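PDB 1WY0: geranylgeranyl pyrophosphate synthetase from Pyrococcus horikoshii, which probably catalyses the condensation of isopentenyl diphosphate with allylic diphosphates to build the C20 isoprenoid geranylgeranyl diphosphate. Local coordinates for residues Ser204-Asn209 with Lys313-Leu318; Glu197-Ala202 with Arg319-Ser324; Gly211-Ile216 with Glu305-Met310. All coordinates share one frame; numbering follows the deposited sequence.

Interaction 1: residues Ser204-Asn209 with Lys313-Leu318; sequences SSWGRN and KANEAL
Trp206 lies against Ala314, Asn315 and Leu318, where helix 197-224 of the all-helical polyprenyl synthetase fold meets the last turn of helix 299-315 and the residues that follow it. The indole is held at an edge and over a face. With CG anti to the backbone N (chi1 178°), the indole starts out toward 313-318; NE1 donates in the ring plane to Asn315 OD1 at 3.0 Å. The bond is somewhat bent, 147° at the hydrogen, with the indole and amide planes 31° apart. On one face, Leu318 CD1 makes a CH-pi contact 3.7 Å from the centroid of the five-membered ring of Trp206, shifted toward the rim. Ala314 O lies at the edge, in the ring plane beside CD1, and Ala314 CB is 3.4 Å from Trp206 CD1. Leu330 and Ala334 of helix 325-336 also touch the indole. One turn on, Asn209 CB rests 3.8 Å from Ala314 CB. The Asn209 amide turns back to its own helix, where ND2 and the backbone N of Asn209 reach Ser205 O from opposite faces of its carbonyl plane. Ser205 OG is hydrogen-bonded to Ala202 O and meets Ala317 CB at 3.6 Å.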
loop_
_atom_site.group_PDB
_atom_site.type_symbol
_atom_site.label_atom_id
_atom_site.label_comp_id
_atom_site.label_asym_id
_atom_site.label_seq_id
_atom_site.Cartn_x
_atom_site.Cartn_y
_atom_site.Cartn_z
ATOM N N SER A 204 -4.909 -22.003 12.066
ATOM C CA SER A 204 -4.323 -21.577 10.802
ATOM C C SER A 204 -4.805 -22.442 9.645
ATOM O O SER A 204 -5.179 -21.925 8.593
ATOM C CB SER A 204 -2.800 -21.660 10.876
ATOM O OG SER A 204 -2.303 -21.037 12.046
ATOM N N SER A 205 -4.790 -23.760 9.851
ATOM C CA SER A 205 -5.209 -24.724 8.834
ATOM C C SER A 205 -6.682 -24.572 8.483
ATOM O O SER A 205 -7.094 -24.791 7.342
ATOM C CB SER A 205 -4.952 -26.143 9.333
ATOM O OG SER A 205 -5.766 -26.415 10.461
ATOM N N TRP A 206 -7.469 -24.205 9.482
ATOM C CA TRP A 206 -8.897 -23.959 9.298
ATOM C C TRP A 206 -9.154 -22.682 8.493
ATOM O O TRP A 206 -10.041 -22.606 7.655
ATOM C CB TRP A 206 -9.540 -23.847 10.680
ATOM C CG TRP A 206 -10.979 -23.542 10.554
ATOM C CD1 TRP A 206 -12.041 -24.473 10.504
ATOM C CD2 TRP A 206 -11.583 -22.226 10.522
ATOM N NE1 TRP A 206 -13.259 -23.873 10.451
ATOM C CE2 TRP A 206 -12.986 -22.414 10.452
ATOM C CE3 TRP A 206 -11.064 -20.931 10.537
ATOM C CZ2 TRP A 206 -13.828 -21.318 10.401
ATOM C CZ3 TRP A 206 -11.911 -19.835 10.488
ATOM C CH2 TRP A 206 -13.301 -20.031 10.412
ATOM N N GLY A 207 -8.364 -21.635 8.808
ATOM C CA GLY A 207 -8.524 -20.372 8.092
ATOM C C GLY A 207 -8.116 -20.510 6.624
ATOM O O GLY A 207 -8.771 -20.028 5.709
ATOM N N ARG A 208 -6.961 -21.167 6.425
ATOM C CA ARG A 208 -6.480 -21.385 5.068
ATOM C C ARG A 208 -7.529 -22.100 4.213
ATOM O O ARG A 208 -7.855 -21.699 3.101
ATOM C CB ARG A 208 -5.212 -22.233 5.154
ATOM C CG ARG A 208 -4.392 -22.192 3.866
ATOM C CD ARG A 208 -4.083 -20.756 3.433
ATOM N NE ARG A 208 -2.823 -20.706 2.687
ATOM C CZ ARG A 208 -1.883 -19.848 3.123
ATOM N NH1 ARG A 208 -2.105 -19.107 4.194
ATOM N NH2 ARG A 208 -0.744 -19.714 2.438
ATOM N N ASN A 209 -8.038 -23.218 4.765
ATOM C CA ASN A 209 -8.993 -24.036 4.027
ATOM C C ASN A 209 -10.324 -23.315 3.797
ATOM O O ASN A 209 -10.950 -23.423 2.751
ATOM C CB ASN A 209 -9.233 -25.313 4.831
ATOM C CG ASN A 209 -8.203 -26.343 4.452
ATOM O OD1 ASN A 209 -8.183 -26.860 3.340
ATOM N ND2 ASN A 209 -7.322 -26.649 5.421
ATOM N N LYS A 313 -12.145 -30.874 6.196
ATOM C CA LYS A 313 -10.804 -30.910 6.758
ATOM C C LYS A 313 -10.579 -29.781 7.750
ATOM O O LYS A 313 -9.938 -29.975 8.777
ATOM C CB LYS A 313 -9.752 -30.823 5.652
ATOM C CG LYS A 313 -8.372 -30.448 6.173
ATOM C CD LYS A 313 -7.679 -31.658 6.797
ATOM C CE LYS A 313 -6.330 -31.302 7.418
ATOM N NZ LYS A 313 -6.158 -31.885 8.780
ATOM N N ALA A 314 -11.107 -28.602 7.442
ATOM C CA ALA A 314 -10.944 -27.436 8.309
ATOM C C ALA A 314 -11.544 -27.643 9.696
ATOM O O ALA A 314 -10.877 -27.433 10.705
ATOM C CB ALA A 314 -11.564 -26.216 7.658
ATOM N N ASN A 315 -12.811 -28.034 9.743
ATOM C CA ASN A 315 -13.482 -28.269 11.015
ATOM C C ASN A 315 -12.865 -29.476 11.721
ATOM O O ASN A 315 -12.658 -29.454 12.931
ATOM C CB ASN A 315 -14.974 -28.500 10.785
ATOM C CG ASN A 315 -15.694 -27.246 10.328
ATOM O OD1 ASN A 315 -15.272 -26.129 10.631
ATOM N ND2 ASN A 315 -16.779 -27.422 9.581
ATOM N N GLU A 316 -12.566 -30.526 10.959
ATOM C CA GLU A 316 -11.961 -31.729 11.526
ATOM C C GLU A 316 -10.567 -31.407 12.060
ATOM O O GLU A 316 -9.861 -32.282 12.555
ATOM C CB GLU A 316 -11.859 -32.835 10.468
ATOM C CG GLU A 316 -10.456 -33.401 10.248
ATOM C CD GLU A 316 -10.315 -34.160 8.936
ATOM O OE1 GLU A 316 -11.355 -34.424 8.294
ATOM O OE2 GLU A 316 -9.171 -34.502 8.555
ATOM N N ALA A 317 -10.170 -30.146 11.947
ATOM C CA ALA A 317 -8.864 -29.713 12.430
ATOM C C ALA A 317 -9.059 -28.897 13.692
ATOM O O ALA A 317 -8.114 -28.655 14.435
ATOM C CB ALA A 317 -8.158 -28.883 11.369
ATOM N N LEU A 318 -10.296 -28.473 13.927
ATOM C CA LEU A 318 -10.638 -27.699 15.122
ATOM C C LEU A 318 -10.993 -28.638 16.277
ATOM O O LEU A 318 -11.173 -28.249 17.426
ATOM C CB LEU A 318 -11.830 -26.789 14.793
ATOM C CG LEU A 318 -11.436 -25.532 14.012
ATOM C CD1 LEU A 318 -12.575 -24.507 13.951
ATOM C CD2 LEU A 318 -10.237 -24.804 14.618
#

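Interaction 2: residues Glu197-Ala202 with Arg319-Ser324; sequences EEYIKA and RILPKS
Asn196 OD1 accepts two backbone hydrogen bonds, from the N of Glu198 and the N of Tyr199, tying down the first turn of helix 197-224 from which the Tyr199 ring reaches Ile320, Leu321 and Pro322. The phenol makes most of the helix side of this contact. Its CG stands anti to the carbonyl carbon (chi1 -69°), and the outer part of the ring comes nearer to the loop than the CB bond alone would suggest. Leu321 CG lies over one face, 4.0 Å from Tyr199 CD2, and the branch Leu321 CD1 comes to 3.8 Å from the same ring carbon. That methyl also meets Ala202 CB at 4.0 Å, so it touches side chains a turn apart on the helix. Farther out, the side chains of Pro322 and Tyr199 cross at about a right angle, with Pro322 CD 3.8 Å from Tyr199 OH. Ile320 adds its CG2 methyl, 4.2 Å from Tyr199 CD2, while its carbonyl O approaches Tyr199 CE2 obliquely. Val61, in a neighbouring loop, touches both Tyr199 and Leu321. Two polar groups of the loop bond to Arg327: Leu321 O accepts from its NH2, and Ser324 OG, at the N-cap position, from its backbone N. This is a loop joining two successive helices, 299-315 and 325-336, that lays apolar side chains against the N-terminal part of helix 197-224, in the all-helical fold of the polyprenyl synthetases.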
loop_
_atom_site.group_PDB
_atom_site.type_symbol
_atom_site.label_atom_id
_atom_site.label_comp_id
_atom_site.label_asym_id
_atom_site.label_seq_id
_atom_site.Cartn_x
_atom_site.Cartn_y
_atom_site.Cartn_z
ATOM N N GLU A 197 1.078 -24.075 20.453
ATOM C CA GLU A 197 1.399 -24.131 19.032
ATOM C C GLU A 197 0.539 -25.144 18.272
ATOM O O GLU A 197 0.497 -25.173 17.049
ATOM C CB GLU A 197 2.877 -24.496 18.890
ATOM C CG GLU A 197 3.801 -23.382 19.379
ATOM C CD GLU A 197 3.499 -22.111 18.618
ATOM O OE1 GLU A 197 3.293 -22.182 17.416
ATOM O OE2 GLU A 197 3.478 -21.051 19.241
ATOM N N GLU A 198 -0.128 -26.029 19.037
ATOM C CA GLU A 198 -0.962 -27.023 18.374
ATOM C C GLU A 198 -2.316 -26.431 17.986
ATOM O O GLU A 198 -2.904 -26.751 16.960
ATOM C CB GLU A 198 -1.159 -28.199 19.331
ATOM C CG GLU A 198 -1.135 -29.547 18.611
ATOM C CD GLU A 198 -0.006 -29.565 17.605
ATOM O OE1 GLU A 198 -0.101 -28.869 16.602
ATOM O OE2 GLU A 198 0.956 -30.299 17.822
ATOM N N TYR A 199 -2.833 -25.567 18.883
ATOM C CA TYR A 199 -4.046 -24.829 18.553
ATOM C C TYR A 199 -3.823 -23.956 17.316
ATOM O O TYR A 199 -4.557 -23.997 16.337
ATOM C CB TYR A 199 -4.391 -23.920 19.735
ATOM C CG TYR A 199 -4.822 -24.711 20.920
ATOM C CD1 TYR A 199 -4.968 -24.073 22.152
ATOM C CD2 TYR A 199 -5.135 -26.066 20.807
ATOM C CE1 TYR A 199 -5.433 -24.775 23.252
ATOM C CE2 TYR A 199 -5.591 -26.772 21.913
ATOM C CZ TYR A 199 -5.735 -26.132 23.132
ATOM O OH TYR A 199 -6.204 -26.824 24.233
ATOM N N ILE A 200 -2.779 -23.109 17.414
ATOM C CA ILE A 200 -2.494 -22.169 16.336
ATOM C C ILE A 200 -2.367 -22.870 14.979
ATOM O O ILE A 200 -2.822 -22.387 13.950
ATOM C CB ILE A 200 -1.199 -21.426 16.672
ATOM C CG1 ILE A 200 -1.411 -20.514 17.885
ATOM C CG2 ILE A 200 -0.787 -20.536 15.486
ATOM C CD1 ILE A 200 -0.102 -19.922 18.411
ATOM N N LYS A 201 -1.685 -24.030 14.987
ATOM C CA LYS A 201 -1.532 -24.768 13.738
ATOM C C LYS A 201 -2.871 -25.311 13.236
ATOM O O LYS A 201 -3.072 -25.541 12.051
ATOM C CB LYS A 201 -0.556 -25.922 13.971
ATOM C CG LYS A 201 0.167 -26.334 12.686
ATOM C CD LYS A 201 0.606 -27.799 12.715
ATOM C CE LYS A 201 0.037 -28.605 11.543
ATOM N NZ LYS A 201 -0.933 -29.579 12.043
ATOM N N ALA A 202 -3.778 -25.525 14.207
ATOM C CA ALA A 202 -5.106 -26.009 13.859
ATOM C C ALA A 202 -6.004 -24.866 13.373
ATOM O O ALA A 202 -6.785 -24.999 12.437
ATOM C CB ALA A 202 -5.705 -26.654 15.108
ATOM N N ARG A 319 -11.140 -29.923 15.905
ATOM C CA ARG A 319 -11.388 -30.970 16.886
ATOM C C ARG A 319 -10.416 -30.869 18.063
ATOM O O ARG A 319 -10.711 -31.213 19.197
ATOM C CB ARG A 319 -11.120 -32.284 16.162
ATOM C CG ARG A 319 -12.256 -33.290 16.289
ATOM C CD ARG A 319 -12.513 -34.001 14.956
ATOM N NE ARG A 319 -13.934 -34.322 14.815
ATOM C CZ ARG A 319 -14.751 -33.338 14.406
ATOM N NH1 ARG A 319 -14.265 -32.140 14.125
ATOM N NH2 ARG A 319 -16.060 -33.576 14.294
ATOM N N ILE A 320 -9.197 -30.407 17.731
ATOM C CA ILE A 320 -8.120 -30.371 18.708
ATOM C C ILE A 320 -8.399 -29.387 19.854
ATOM O O ILE A 320 -7.905 -29.519 20.968
ATOM C CB ILE A 320 -6.858 -29.949 17.958
ATOM C CG1 ILE A 320 -6.463 -31.034 16.947
ATOM C CG2 ILE A 320 -5.699 -29.762 18.945
ATOM C CD1 ILE A 320 -6.235 -32.394 17.604
ATOM N N LEU A 321 -9.183 -28.340 19.523
ATOM C CA LEU A 321 -9.535 -27.344 20.528
ATOM C C LEU A 321 -10.677 -27.829 21.419
ATOM O O LEU A 321 -11.434 -28.722 21.061
ATOM C CB LEU A 321 -9.951 -26.068 19.803
ATOM C CG LEU A 321 -8.761 -25.205 19.405
ATOM C CD1 LEU A 321 -7.954 -25.823 18.266
ATOM C CD2 LEU A 321 -9.169 -23.804 18.942
ATOM N N PRO A 322 -10.808 -27.216 22.600
ATOM C CA PRO A 322 -11.863 -27.597 23.527
ATOM C C PRO A 322 -13.241 -27.229 22.973
ATOM O O PRO A 322 -13.382 -26.457 22.035
ATOM C CB PRO A 322 -11.631 -26.875 24.850
ATOM C CG PRO A 322 -10.207 -26.337 24.850
ATOM C CD PRO A 322 -9.816 -26.407 23.300
ATOM N N LYS A 323 -14.276 -27.855 23.566
ATOM C CA LYS A 323 -15.625 -27.477 23.196
ATOM C C LYS A 323 -16.036 -26.156 23.843
ATOM O O LYS A 323 -15.977 -25.954 25.050
ATOM C CB LYS A 323 -16.598 -28.594 23.588
ATOM C CG LYS A 323 -18.006 -28.351 23.042
ATOM C CD LYS A 323 -18.865 -27.549 24.020
ATOM C CE LYS A 323 -20.320 -27.424 23.559
ATOM N NZ LYS A 323 -21.017 -26.452 24.397
ATOM N N SER A 324 -16.385 -25.221 22.959
ATOM C CA SER A 324 -16.957 -23.953 23.376
ATOM C C SER A 324 -17.917 -23.484 22.289
ATOM O O SER A 324 -18.025 -24.091 21.236
ATOM C CB SER A 324 -15.811 -22.946 23.512
ATOM O OG SER A 324 -15.073 -22.898 22.287
#

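Interaction 3: residues Gly211-Ile216 with Glu305-Met310; sequences GIAFQI and EIAKDM
Ala213 and Ala307 set the spacing where the helix segments 211-216 and 305-310 pack nearly antiparallel, their directions 152° apart and their axes 8.7 Å at closest approach. The first group is made by the alanines, against backbone and side chain. Ala213 CB sits 3.5 Å from Ala307 O, and the two CB atoms are 4.2 Å apart; such small side chains let the helices come this close. Ala307 CB in turn meets the branch methyl Ile216 CG2 at 3.9 Å. The second group joins longer aliphatic chains. Ile216 CD1 touches Ile306 CG2 at 4.1 Å, in the neighbourhood of Leu245, which also touches both isoleucines. The third group belongs to the thioether of Met310. CG stands anti to the carbonyl carbon (chi1 -75°); farther along the chain SD lies 4.2 Å from Ile216 CD1, and the two side chains cross at about a right angle. The Met310 methyl is directed at Ile212, though its modelled position is too near to be trusted in detail. Charge appears away from this interface, in a salt bridge one helical turn apart: Lys308 NZ to Glu305 OE1, 3.0 Å, using the syn lone pair of the oxygen. The interface itself consists of aliphatic groups, a sulfur and one backbone carbonyl against a methyl, consistent with cohesion by shape fit and burial of apolar surface rather than by directional bonds between the segments.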
loop_
_atom_site.group_PDB
_atom_site.type_symbol
_atom_site.label_atom_id
_atom_site.label_comp_id
_atom_site.label_asym_id
_atom_site.label_seq_id
_atom_site.Cartn_x
_atom_site.Cartn_y
_atom_site.Cartn_z
ATOM N N GLY A 211 -10.866 -20.018 3.787
ATOM C CA GLY A 211 -10.631 -18.921 2.865
ATOM C C GLY A 211 -10.668 -19.377 1.418
ATOM O O GLY A 211 -11.281 -18.727 0.567
ATOM N N ILE A 212 -10.031 -20.506 1.130
ATOM C CA ILE A 212 -10.001 -21.019 -0.231
ATOM C C ILE A 212 -11.352 -21.576 -0.679
ATOM O O ILE A 212 -11.830 -21.241 -1.764
ATOM C CB ILE A 212 -8.891 -22.092 -0.387
ATOM C CG1 ILE A 212 -7.523 -21.403 -0.391
ATOM C CG2 ILE A 212 -9.080 -22.882 -1.667
ATOM C CD1 ILE A 212 -6.334 -22.348 -0.504
ATOM N N ALA A 213 -11.976 -22.398 0.157
ATOM C CA ALA A 213 -13.266 -22.997 -0.182
ATOM C C ALA A 213 -14.372 -21.967 -0.413
ATOM O O ALA A 213 -15.254 -22.175 -1.238
ATOM C CB ALA A 213 -13.690 -23.979 0.908
ATOM N N PHE A 214 -14.340 -20.872 0.336
ATOM C CA PHE A 214 -15.198 -19.708 0.184
ATOM C C PHE A 214 -15.343 -19.322 -1.286
ATOM O O PHE A 214 -16.425 -19.344 -1.857
ATOM C CB PHE A 214 -14.577 -18.550 0.967
ATOM C CG PHE A 214 -15.362 -17.294 0.729
ATOM C CD1 PHE A 214 -16.707 -17.249 1.078
ATOM C CD2 PHE A 214 -14.746 -16.184 0.177
ATOM C CE1 PHE A 214 -17.432 -16.084 0.876
ATOM C CE2 PHE A 214 -15.479 -15.018 -0.021
ATOM C CZ PHE A 214 -16.823 -14.961 0.329
ATOM N N GLN A 215 -14.175 -18.929 -1.781
ATOM C CA GLN A 215 -14.076 -18.436 -3.144
ATOM C C GLN A 215 -14.498 -19.503 -4.154
ATOM O O GLN A 215 -15.236 -19.215 -5.092
ATOM C CB GLN A 215 -12.651 -17.962 -3.443
ATOM C CG GLN A 215 -12.538 -17.259 -4.787
ATOM C CD GLN A 215 -13.492 -16.078 -4.884
ATOM O OE1 GLN A 215 -13.403 -15.135 -4.097
ATOM N NE2 GLN A 215 -14.420 -16.135 -5.834
ATOM N N ILE A 216 -14.040 -20.736 -3.962
ATOM C CA ILE A 216 -14.404 -21.819 -4.875
ATOM C C ILE A 216 -15.917 -22.012 -4.924
ATOM O O ILE A 216 -16.485 -22.235 -5.992
ATOM C CB ILE A 216 -13.758 -23.166 -4.460
ATOM C CG1 ILE A 216 -12.237 -23.104 -4.634
ATOM C CG2 ILE A 216 -14.349 -24.309 -5.306
ATOM C CD1 ILE A 216 -11.513 -24.252 -3.942
ATOM N N GLU A 305 -16.958 -30.430 -4.756
ATOM C CA GLU A 305 -16.428 -31.443 -3.848
ATOM C C GLU A 305 -15.157 -30.976 -3.169
ATOM O O GLU A 305 -14.975 -31.182 -1.970
ATOM C CB GLU A 305 -16.151 -32.747 -4.605
ATOM C CG GLU A 305 -17.407 -33.483 -5.014
ATOM C CD GLU A 305 -18.619 -33.051 -4.209
ATOM O OE1 GLU A 305 -18.604 -33.205 -2.969
ATOM O OE2 GLU A 305 -19.587 -32.546 -4.820
ATOM N N ILE A 306 -14.270 -30.355 -3.937
ATOM C CA ILE A 306 -13.031 -29.854 -3.370
ATOM C C ILE A 306 -13.349 -28.886 -2.243
ATOM O O ILE A 306 -12.754 -28.948 -1.167
ATOM C CB ILE A 306 -12.188 -29.131 -4.430
ATOM C CG1 ILE A 306 -11.581 -30.157 -5.381
ATOM C CG2 ILE A 306 -11.107 -28.303 -3.768
ATOM C CD1 ILE A 306 -10.895 -31.317 -4.666
ATOM N N ALA A 307 -14.300 -27.994 -2.498
ATOM C CA ALA A 307 -14.706 -27.009 -1.504
ATOM C C ALA A 307 -15.235 -27.690 -0.242
ATOM O O ALA A 307 -14.847 -27.333 0.873
ATOM C CB ALA A 307 -15.769 -26.090 -2.089
ATOM N N LYS A 308 -16.120 -28.672 -0.419
ATOM C CA LYS A 308 -16.686 -29.391 0.721
ATOM C C LYS A 308 -15.608 -30.138 1.500
ATOM O O LYS A 308 -15.605 -30.131 2.731
ATOM C CB LYS A 308 -17.771 -30.366 0.254
ATOM C CG LYS A 308 -19.165 -29.753 0.216
ATOM C CD LYS A 308 -19.916 -30.152 -1.042
ATOM C CE LYS A 308 -20.847 -31.323 -0.780
ATOM N NZ LYS A 308 -21.182 -32.066 -2.036
ATOM N N ASP A 309 -14.690 -30.782 0.787
ATOM C CA ASP A 309 -13.623 -31.502 1.459
ATOM C C ASP A 309 -12.796 -30.559 2.328
ATOM O O ASP A 309 -12.535 -30.848 3.495
ATOM C CB ASP A 309 -12.720 -32.199 0.443
ATOM C CG ASP A 309 -13.411 -33.355 -0.254
ATOM O OD1 ASP A 309 -14.467 -33.809 0.243
ATOM O OD2 ASP A 309 -12.892 -33.820 -1.295
ATOM N N MET A 310 -12.395 -29.424 1.770
ATOM C CA MET A 310 -11.600 -28.459 2.521
ATOM C C MET A 310 -12.353 -27.994 3.765
ATOM O O MET A 310 -11.759 -27.732 4.808
ATOM C CB MET A 310 -11.261 -27.266 1.630
ATOM C CG MET A 310 -10.178 -27.567 0.619
ATOM S SD MET A 310 -10.045 -26.305 -0.641
ATOM C CE MET A 310 -9.061 -25.107 0.220
#

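Overall arrangement
All three contacts use helix 197-224, and they follow one another along it from its N-terminal turn in interaction 2, through interaction 1, to interaction 3. Interactions 1 and 3 both pair it with helix 299-315, whereas interaction 2 pairs it with the loop beyond that helix. Interaction 3, the most buried, is apolar side-chain packing, with a thioether among the aliphatic groups; interaction 1, partly buried, adds an indole-amide hydrogen bond to its apolar packing; interaction 2, farthest from the chain centre, sets a tyrosine against loop side chains, two of them exposed. Asn209 OD1 touches Met310 CG and Ala317 O touches Ala202 CB, so interaction 1 adjoins both others, while interactions 2 and 3 stay about 10 Å apart at their nearest atoms.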